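Local coordinates for putative peptide ABC-transport system periplasmic peptide-binding protein (Campylobacter jejuni, PDB 4OEU), which probably serves as the periplasmic solute-binding component of an ABC importer, perhaps for peptides, and here holds a nickel ion and a histidine, at residues A[101-106]-A[427-432]; A[61-66]-A[120-125]; A[198-203]-A[216-221]. All coordinates share one frame; numbering follows the deposited sequence.

Contacts 1 and 2 adjoin, their centres about 12 Å apart, whereas contact 3 lies across the chain's centre, its own centre about 37 Å from that of contact 1 and about 44 Å from that of contact 2. All three are partly buried. Contact 2 is the regular one, two neighbouring strands of the antiparallel sheet joined by backbone bonds and apolar side chains. Contact 1 is polar: side chains at the end of helix 419-429 meet a loop leading into strand 107-112 of that sheet, and N430 bonds P125 of contact 2. Contact 3 has no hydrogen bond between its segments; a helix start rests on a loop through carbon contacts and one buried carboxylate oxygen.

Contact 1. Residues A[101-106]-A[427-432]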
# COMPACT_ATOMS: atom_id res chain seq x y z
N TYR A 101 3.22 -0.16 13.99
CA TYR A 101 2.86 -0.03 15.40
C TYR A 101 1.35 -0.02 15.64
O TYR A 101 0.87 -0.62 16.60
CB TYR A 101 3.49 1.25 15.98
CG TYR A 101 3.00 1.67 17.35
CD1 TYR A 101 3.61 1.20 18.50
CD2 TYR A 101 1.95 2.57 17.48
CE1 TYR A 101 3.17 1.59 19.76
CE2 TYR A 101 1.50 2.97 18.73
CZ TYR A 101 2.12 2.48 19.87
OH TYR A 101 1.67 2.88 21.11
N VAL A 102 0.60 0.64 14.76
CA VAL A 102 -0.84 0.79 14.98
C VAL A 102 -1.58 -0.54 14.91
O VAL A 102 -2.69 -0.65 15.44
CB VAL A 102 -1.48 1.77 13.96
CG1 VAL A 102 -0.91 3.16 14.13
CG2 VAL A 102 -1.30 1.27 12.53
N ASN A 103 -0.98 -1.54 14.27
CA ASN A 103 -1.60 -2.86 14.18
C ASN A 103 -1.40 -3.68 15.44
O ASN A 103 -1.99 -4.75 15.60
CB ASN A 103 -1.05 -3.66 12.99
CG ASN A 103 -1.37 -3.02 11.66
OD1 ASN A 103 -2.17 -2.08 11.57
ND2 ASN A 103 -0.76 -3.55 10.60
N PHE A 104 -0.55 -3.18 16.33
CA PHE A 104 -0.20 -3.95 17.52
C PHE A 104 -0.40 -3.18 18.82
O PHE A 104 -0.13 -3.71 19.91
CB PHE A 104 1.24 -4.44 17.41
CG PHE A 104 1.45 -5.45 16.32
CD1 PHE A 104 1.36 -6.81 16.59
CD2 PHE A 104 1.73 -5.04 15.02
CE1 PHE A 104 1.54 -7.75 15.59
CE2 PHE A 104 1.91 -5.97 14.01
CZ PHE A 104 1.82 -7.32 14.29
N GLU A 105 -0.92 -1.96 18.72
CA GLU A 105 -1.02 -1.08 19.90
C GLU A 105 -2.01 -1.57 20.95
O GLU A 105 -1.84 -1.29 22.14
CB GLU A 105 -1.39 0.34 19.47
CG GLU A 105 -2.71 0.45 18.72
CD GLU A 105 -3.19 1.89 18.58
OE1 GLU A 105 -2.43 2.82 18.93
OE2 GLU A 105 -4.32 2.09 18.10
N ASP A 106 -3.03 -2.32 20.54
CA ASP A 106 -4.07 -2.76 21.46
C ASP A 106 -3.70 -4.02 22.24
O ASP A 106 -4.53 -4.58 22.97
CB ASP A 106 -5.39 -2.97 20.70
CG ASP A 106 -6.01 -1.65 20.24
OD1 ASP A 106 -5.92 -0.66 20.99
OD2 ASP A 106 -6.57 -1.61 19.12
N LYS A 427 -13.58 2.95 16.07
CA LYS A 427 -14.63 2.02 16.46
C LYS A 427 -14.69 0.83 15.51
O LYS A 427 -14.91 -0.30 15.94
CB LYS A 427 -15.99 2.73 16.50
CG LYS A 427 -16.12 3.73 17.64
CD LYS A 427 -17.58 3.97 18.01
CE LYS A 427 -17.71 4.39 19.47
NZ LYS A 427 -16.96 3.47 20.37
N ALA A 428 -14.45 1.08 14.22
CA ALA A 428 -14.46 0.01 13.24
C ALA A 428 -13.34 -0.99 13.47
O ALA A 428 -13.54 -2.20 13.32
CB ALA A 428 -14.37 0.57 11.84
N ARG A 429 -12.16 -0.50 13.85
CA ARG A 429 -11.01 -1.37 14.04
C ARG A 429 -11.08 -2.08 15.39
O ARG A 429 -10.35 -3.04 15.61
CB ARG A 429 -9.69 -0.60 13.91
CG ARG A 429 -9.24 0.13 15.18
CD ARG A 429 -8.27 1.28 14.87
NE ARG A 429 -7.16 0.85 14.01
CZ ARG A 429 -5.95 0.50 14.45
NH1 ARG A 429 -5.02 0.13 13.58
NH2 ARG A 429 -5.68 0.50 15.75
N ASN A 430 -11.94 -1.61 16.29
CA ASN A 430 -12.05 -2.25 17.60
C ASN A 430 -13.40 -2.93 17.82
O ASN A 430 -13.80 -3.16 18.96
CB ASN A 430 -11.82 -1.25 18.75
CG ASN A 430 -10.35 -0.89 18.94
OD1 ASN A 430 -10.04 0.23 19.35
ND2 ASN A 430 -9.45 -1.82 18.65
N THR A 431 -14.08 -3.28 16.73
CA THR A 431 -15.37 -3.95 16.84
C THR A 431 -15.29 -5.36 16.25
O THR A 431 -14.87 -5.53 15.10
CB THR A 431 -16.49 -3.17 16.09
OG1 THR A 431 -16.60 -1.85 16.63
CG2 THR A 431 -17.82 -3.89 16.23
N SER A 432 -15.67 -6.37 17.02
CA SER A 432 -15.58 -7.74 16.52
C SER A 432 -16.67 -8.05 15.49
O SER A 432 -16.39 -8.67 14.47
CB SER A 432 -15.64 -8.74 17.67
OG SER A 432 -14.69 -8.41 18.66
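The guanidinium group of R429 grips the carbonyl oxygen of V102 end-on, fixing the C-terminal end of helix 419-429 to the loop before strand 107-112 in this family 5 solute-binding fold. NH1 lies 3.1 Å from V102 O and NH2 3.2 Å from the same atom, both approaching from one face of the carbonyl plane. The oxygen sits in the guanidinium plane, yet NH1 stands well above the carbonyl plane while NH2 is only moderately tilted from it. NH2 also makes a salt bridge to E105, with OE2 at 3.1 Å; carboxylate and guanidinium planes are 77° apart. OE2 also bonds a glycerol, probably from the crystallisation liquor. NH1 has a salt bridge to D391, and F395 adds a cation-pi contact to R429. The carboxylates of E105 and D391 thus balance the charge of the buried guanidinium. The arginine chain is bent at chi3 (-51°), turning its end toward the loop. Beside it the N430 amide comes from the opposite direction to D106, and its ND2 is further bonded to P125 O, while OD1 takes a bond from Q426 on the preceding helical turn. D106 OD2 accepts from N430 ND2 at 2.9 Å in a nearly straight bond (168°), the nitrogen standing above the carboxylate plane and the oxygen lying in the amide plane.

Contact 2. Residues A[61-66]-A[120-125]; sequences LVYDIF and ITLFKP
Y63 and I120 form a hydrogen-bonded antiparallel pair, Y63 N to I120 O at 2.6 Å and I120 N to Y63 O at 2.7 Å, joining strands 62-66 and 120-122, neighbours in the five-stranded antiparallel sheet that ends at strands 38-40 and 107-112. V62 and T121 form the adjoining non-hydrogen-bonded pair. A third backbone bond runs from L122 N to L61 O. CA-H...O contacts from T121 to L61 O and from V62 to I120 O fill in between these bonds.

Apolar contacts divide between the two faces of the sheet. On the face of V62 and T121 the side chains lie side by side and point the same way, with CG2 of V62 4.2 Å from CG2 of T121. On the other face Y63 and I120 meet through their CB atoms, and CE2 of the Y63 ring reaches CD1 of L122 at 3.8 Å. I120 O lies at the ring edge. In I120, CD1 stands anti to CA about the CB-CG1 bond (chi2 164°), which carries it to CG1 of I65. The rings of Y63 and F129 (helix 129-132) meet edge-to-face, and F129 also touches I120, so this face turns toward that helix. Past the strand end, the L61 side chain bridges to the turn that follows L122: its CD2 lies 3.5 Å from K124 C and 3.7 Å from P125 CD.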
# COMPACT_ATOMS: atom_id res chain seq x y z
N LEU A 61 -10.64 -11.04 22.82
CA LEU A 61 -9.52 -10.44 23.54
C LEU A 61 -8.34 -11.39 23.75
O LEU A 61 -7.22 -10.95 24.06
CB LEU A 61 -9.99 -9.91 24.89
CG LEU A 61 -11.12 -8.87 24.83
CD1 LEU A 61 -11.64 -8.54 26.22
CD2 LEU A 61 -10.65 -7.63 24.11
N VAL A 62 -8.56 -12.69 23.56
CA VAL A 62 -7.51 -13.67 23.80
C VAL A 62 -7.25 -14.53 22.57
O VAL A 62 -8.16 -15.18 22.05
CB VAL A 62 -7.86 -14.59 25.00
CG1 VAL A 62 -6.87 -15.74 25.09
CG2 VAL A 62 -7.89 -13.80 26.29
N TYR A 63 -6.01 -14.50 22.11
CA TYR A 63 -5.58 -15.31 20.98
C TYR A 63 -4.63 -16.41 21.43
O TYR A 63 -3.56 -16.13 21.98
CB TYR A 63 -4.90 -14.44 19.91
CG TYR A 63 -5.83 -13.58 19.09
CD1 TYR A 63 -6.10 -13.88 17.76
CD2 TYR A 63 -6.43 -12.45 19.64
CE1 TYR A 63 -6.95 -13.10 17.01
CE2 TYR A 63 -7.28 -11.66 18.89
CZ TYR A 63 -7.53 -11.99 17.58
OH TYR A 63 -8.37 -11.18 16.84
N ASP A 64 -5.02 -17.66 21.21
CA ASP A 64 -4.12 -18.78 21.41
C ASP A 64 -3.56 -19.21 20.06
O ASP A 64 -4.31 -19.58 19.15
CB ASP A 64 -4.83 -19.95 22.10
CG ASP A 64 -5.03 -19.69 23.58
OD1 ASP A 64 -4.04 -19.79 24.34
OD2 ASP A 64 -6.17 -19.39 23.99
N ILE A 65 -2.24 -19.12 19.92
CA ILE A 65 -1.59 -19.41 18.66
C ILE A 65 -0.68 -20.62 18.79
O ILE A 65 0.18 -20.67 19.67
CB ILE A 65 -0.75 -18.21 18.16
CG1 ILE A 65 -1.56 -16.91 18.20
CG2 ILE A 65 -0.19 -18.49 16.79
CD1 ILE A 65 -2.65 -16.81 17.15
N PHE A 66 -0.87 -21.60 17.92
CA PHE A 66 -0.07 -22.83 17.94
C PHE A 66 0.91 -22.84 16.77
O PHE A 66 0.50 -22.64 15.62
CB PHE A 66 -0.97 -24.06 17.91
CG PHE A 66 -2.01 -24.07 18.99
CD1 PHE A 66 -1.69 -24.50 20.26
CD2 PHE A 66 -3.30 -23.61 18.74
CE1 PHE A 66 -2.65 -24.50 21.27
CE2 PHE A 66 -4.25 -23.61 19.74
CZ PHE A 66 -3.93 -24.05 21.01
N ILE A 120 -1.84 -14.53 23.27
CA ILE A 120 -1.87 -13.09 23.12
C ILE A 120 -3.16 -12.51 23.68
O ILE A 120 -4.26 -12.93 23.30
CB ILE A 120 -1.73 -12.68 21.64
CG1 ILE A 120 -0.51 -13.36 21.01
CG2 ILE A 120 -1.63 -11.17 21.50
CD1 ILE A 120 -0.51 -13.35 19.49
N THR A 121 -3.03 -11.55 24.59
CA THR A 121 -4.19 -10.90 25.18
C THR A 121 -4.27 -9.42 24.77
O THR A 121 -3.25 -8.71 24.75
CB THR A 121 -4.16 -11.01 26.72
OG1 THR A 121 -3.95 -12.38 27.09
CG2 THR A 121 -5.47 -10.54 27.31
N LEU A 122 -5.48 -8.96 24.48
CA LEU A 122 -5.69 -7.61 23.96
C LEU A 122 -6.44 -6.76 24.97
O LEU A 122 -7.24 -7.28 25.76
CB LEU A 122 -6.49 -7.67 22.66
CG LEU A 122 -5.93 -8.44 21.46
CD1 LEU A 122 -6.77 -8.17 20.22
CD2 LEU A 122 -4.48 -8.10 21.23
N PHE A 123 -6.18 -5.45 24.97
CA PHE A 123 -6.98 -4.52 25.76
C PHE A 123 -8.38 -4.39 25.19
O PHE A 123 -9.36 -4.28 25.92
CB PHE A 123 -6.32 -3.14 25.84
CG PHE A 123 -5.11 -3.10 26.72
CD1 PHE A 123 -5.23 -3.19 28.10
CD2 PHE A 123 -3.84 -2.95 26.17
CE1 PHE A 123 -4.12 -3.14 28.91
CE2 PHE A 123 -2.72 -2.90 26.99
CZ PHE A 123 -2.86 -2.99 28.35
N LYS A 124 -8.46 -4.40 23.86
CA LYS A 124 -9.71 -4.20 23.15
C LYS A 124 -9.69 -5.12 21.93
O LYS A 124 -8.61 -5.49 21.46
CB LYS A 124 -9.87 -2.74 22.72
CG LYS A 124 -10.02 -1.75 23.86
CD LYS A 124 -9.86 -0.32 23.35
CE LYS A 124 -9.53 0.65 24.48
NZ LYS A 124 -9.17 2.00 23.96
N PRO A 125 -10.87 -5.47 21.40
CA PRO A 125 -10.89 -6.32 20.20
C PRO A 125 -10.17 -5.67 19.02
O PRO A 125 -10.24 -4.46 18.86
CB PRO A 125 -12.38 -6.48 19.90
CG PRO A 125 -13.08 -6.16 21.19
CD PRO A 125 -12.22 -5.15 21.88

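Contact 3. Residues A[198-203]-A[216-221]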
# COMPACT_ATOMS: atom_id res chain seq x y z
N PHE A 198 12.37 2.08 -11.40
CA PHE A 198 11.19 2.92 -11.20
C PHE A 198 10.70 3.53 -12.51
O PHE A 198 9.57 4.02 -12.59
CB PHE A 198 11.48 4.02 -10.17
CG PHE A 198 12.74 4.80 -10.44
CD1 PHE A 198 12.77 5.79 -11.40
CD2 PHE A 198 13.89 4.53 -9.71
CE1 PHE A 198 13.93 6.50 -11.65
CE2 PHE A 198 15.06 5.24 -9.96
CZ PHE A 198 15.08 6.22 -10.93
N ASP A 199 11.54 3.49 -13.54
CA ASP A 199 11.19 4.02 -14.85
C ASP A 199 10.65 2.89 -15.72
O ASP A 199 11.39 1.97 -16.07
CB ASP A 199 12.40 4.68 -15.50
CG ASP A 199 12.05 5.41 -16.79
OD1 ASP A 199 11.08 4.99 -17.46
OD2 ASP A 199 12.74 6.39 -17.13
N PRO A 200 9.36 2.97 -16.09
CA PRO A 200 8.65 1.91 -16.82
C PRO A 200 9.20 1.68 -18.22
O PRO A 200 9.19 0.54 -18.69
CB PRO A 200 7.20 2.43 -16.88
CG PRO A 200 7.13 3.53 -15.86
CD PRO A 200 8.50 4.14 -15.85
N SER A 201 9.66 2.74 -18.88
CA SER A 201 10.23 2.61 -20.22
C SER A 201 11.50 1.78 -20.16
O SER A 201 11.76 0.95 -21.04
CB SER A 201 10.52 3.99 -20.82
OG SER A 201 9.31 4.64 -21.17
N ILE A 202 12.30 2.00 -19.12
CA ILE A 202 13.52 1.23 -18.92
C ILE A 202 13.15 -0.22 -18.58
O ILE A 202 13.82 -1.15 -19.03
CB ILE A 202 14.41 1.86 -17.83
CG1 ILE A 202 14.98 3.19 -18.34
CG2 ILE A 202 15.54 0.92 -17.44
CD1 ILE A 202 15.88 3.90 -17.36
N ALA A 203 12.09 -0.39 -17.79
CA ALA A 203 11.61 -1.73 -17.44
C ALA A 203 11.19 -2.49 -18.69
O ALA A 203 11.49 -3.67 -18.83
CB ALA A 203 10.45 -1.64 -16.45
N LEU A 216 5.89 -5.40 -13.73
CA LEU A 216 4.59 -4.78 -13.93
C LEU A 216 4.80 -3.60 -14.86
O LEU A 216 5.58 -2.70 -14.56
CB LEU A 216 3.97 -4.33 -12.61
CG LEU A 216 3.77 -5.39 -11.52
CD1 LEU A 216 3.06 -4.78 -10.31
CD2 LEU A 216 2.98 -6.58 -12.04
N ILE A 217 4.11 -3.60 -16.00
CA ILE A 217 4.30 -2.56 -17.00
C ILE A 217 3.06 -1.67 -17.11
O ILE A 217 1.94 -2.17 -17.22
CB ILE A 217 4.63 -3.16 -18.38
CG1 ILE A 217 5.89 -4.01 -18.31
CG2 ILE A 217 4.82 -2.05 -19.41
CD1 ILE A 217 7.15 -3.21 -18.00
N ASP A 218 3.28 -0.35 -17.07
CA ASP A 218 2.20 0.62 -17.19
C ASP A 218 1.38 0.36 -18.46
O ASP A 218 1.93 -0.01 -19.50
CB ASP A 218 2.77 2.05 -17.24
CG ASP A 218 3.37 2.49 -15.92
OD1 ASP A 218 3.66 1.62 -15.05
OD2 ASP A 218 3.56 3.71 -15.74
N VAL A 219 0.07 0.55 -18.35
CA VAL A 219 -0.86 0.24 -19.44
C VAL A 219 -0.53 0.99 -20.73
O VAL A 219 -0.70 0.45 -21.83
CB VAL A 219 -2.33 0.54 -19.00
CG1 VAL A 219 -2.44 1.94 -18.40
CG2 VAL A 219 -3.30 0.36 -20.15
N SER A 220 -0.04 2.22 -20.61
CA SER A 220 0.35 3.01 -21.77
C SER A 220 1.49 2.37 -22.57
O SER A 220 1.64 2.62 -23.76
CB SER A 220 0.75 4.43 -21.34
OG SER A 220 1.96 4.41 -20.61
N LEU A 221 2.29 1.54 -21.90
CA LEU A 221 3.42 0.88 -22.55
C LEU A 221 3.09 -0.54 -22.99
O LEU A 221 3.92 -1.21 -23.63
CB LEU A 221 4.63 0.85 -21.60
CG LEU A 221 5.59 2.05 -21.56
CD1 LEU A 221 4.87 3.38 -21.37
CD2 LEU A 221 6.61 1.83 -20.46
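The carboxylate of D218 and the ring of P200 cross obliquely, carboxylate oxygen against ring carbon: D218 OD2 comes within 3.6 Å of P200 CG, and D218 CG lies 3.9 Å from P200 CB. OD2 is buried by this approach and finds no polar partner in the model, a setting that would tend to disfavour the charged form. P342, at the start of helix 342-357, touches both P200 and D218 and so closes round the same spot.

L221 also meets the proline. Its CD2 methyl touches the P200 carbonyl oxygen at 3.4 Å. The same L221 CD2 lies 3.7 Å from P200 CB; it stands anti to CA, with CD1 in the near position (chi2 52°), and so is the methyl extended toward the helix. I217 reaches further along the helix, its CD1 meeting the CB of A203 at 4.0 Å. I217 also touches S204 and L207 of the same helix, and its backbone bonds to A463 of strand 454-467.

Within each segment the backbone is held locally, A203 N bonding to D199 O and L221 N to D218 O. D199 OD1 accepts a weak bond from S201 N. The contact is thus the first turn of helix 200-209, with D199 at its N-cap position, seated by P200 and A203 on the loop that leaves strand 214-216.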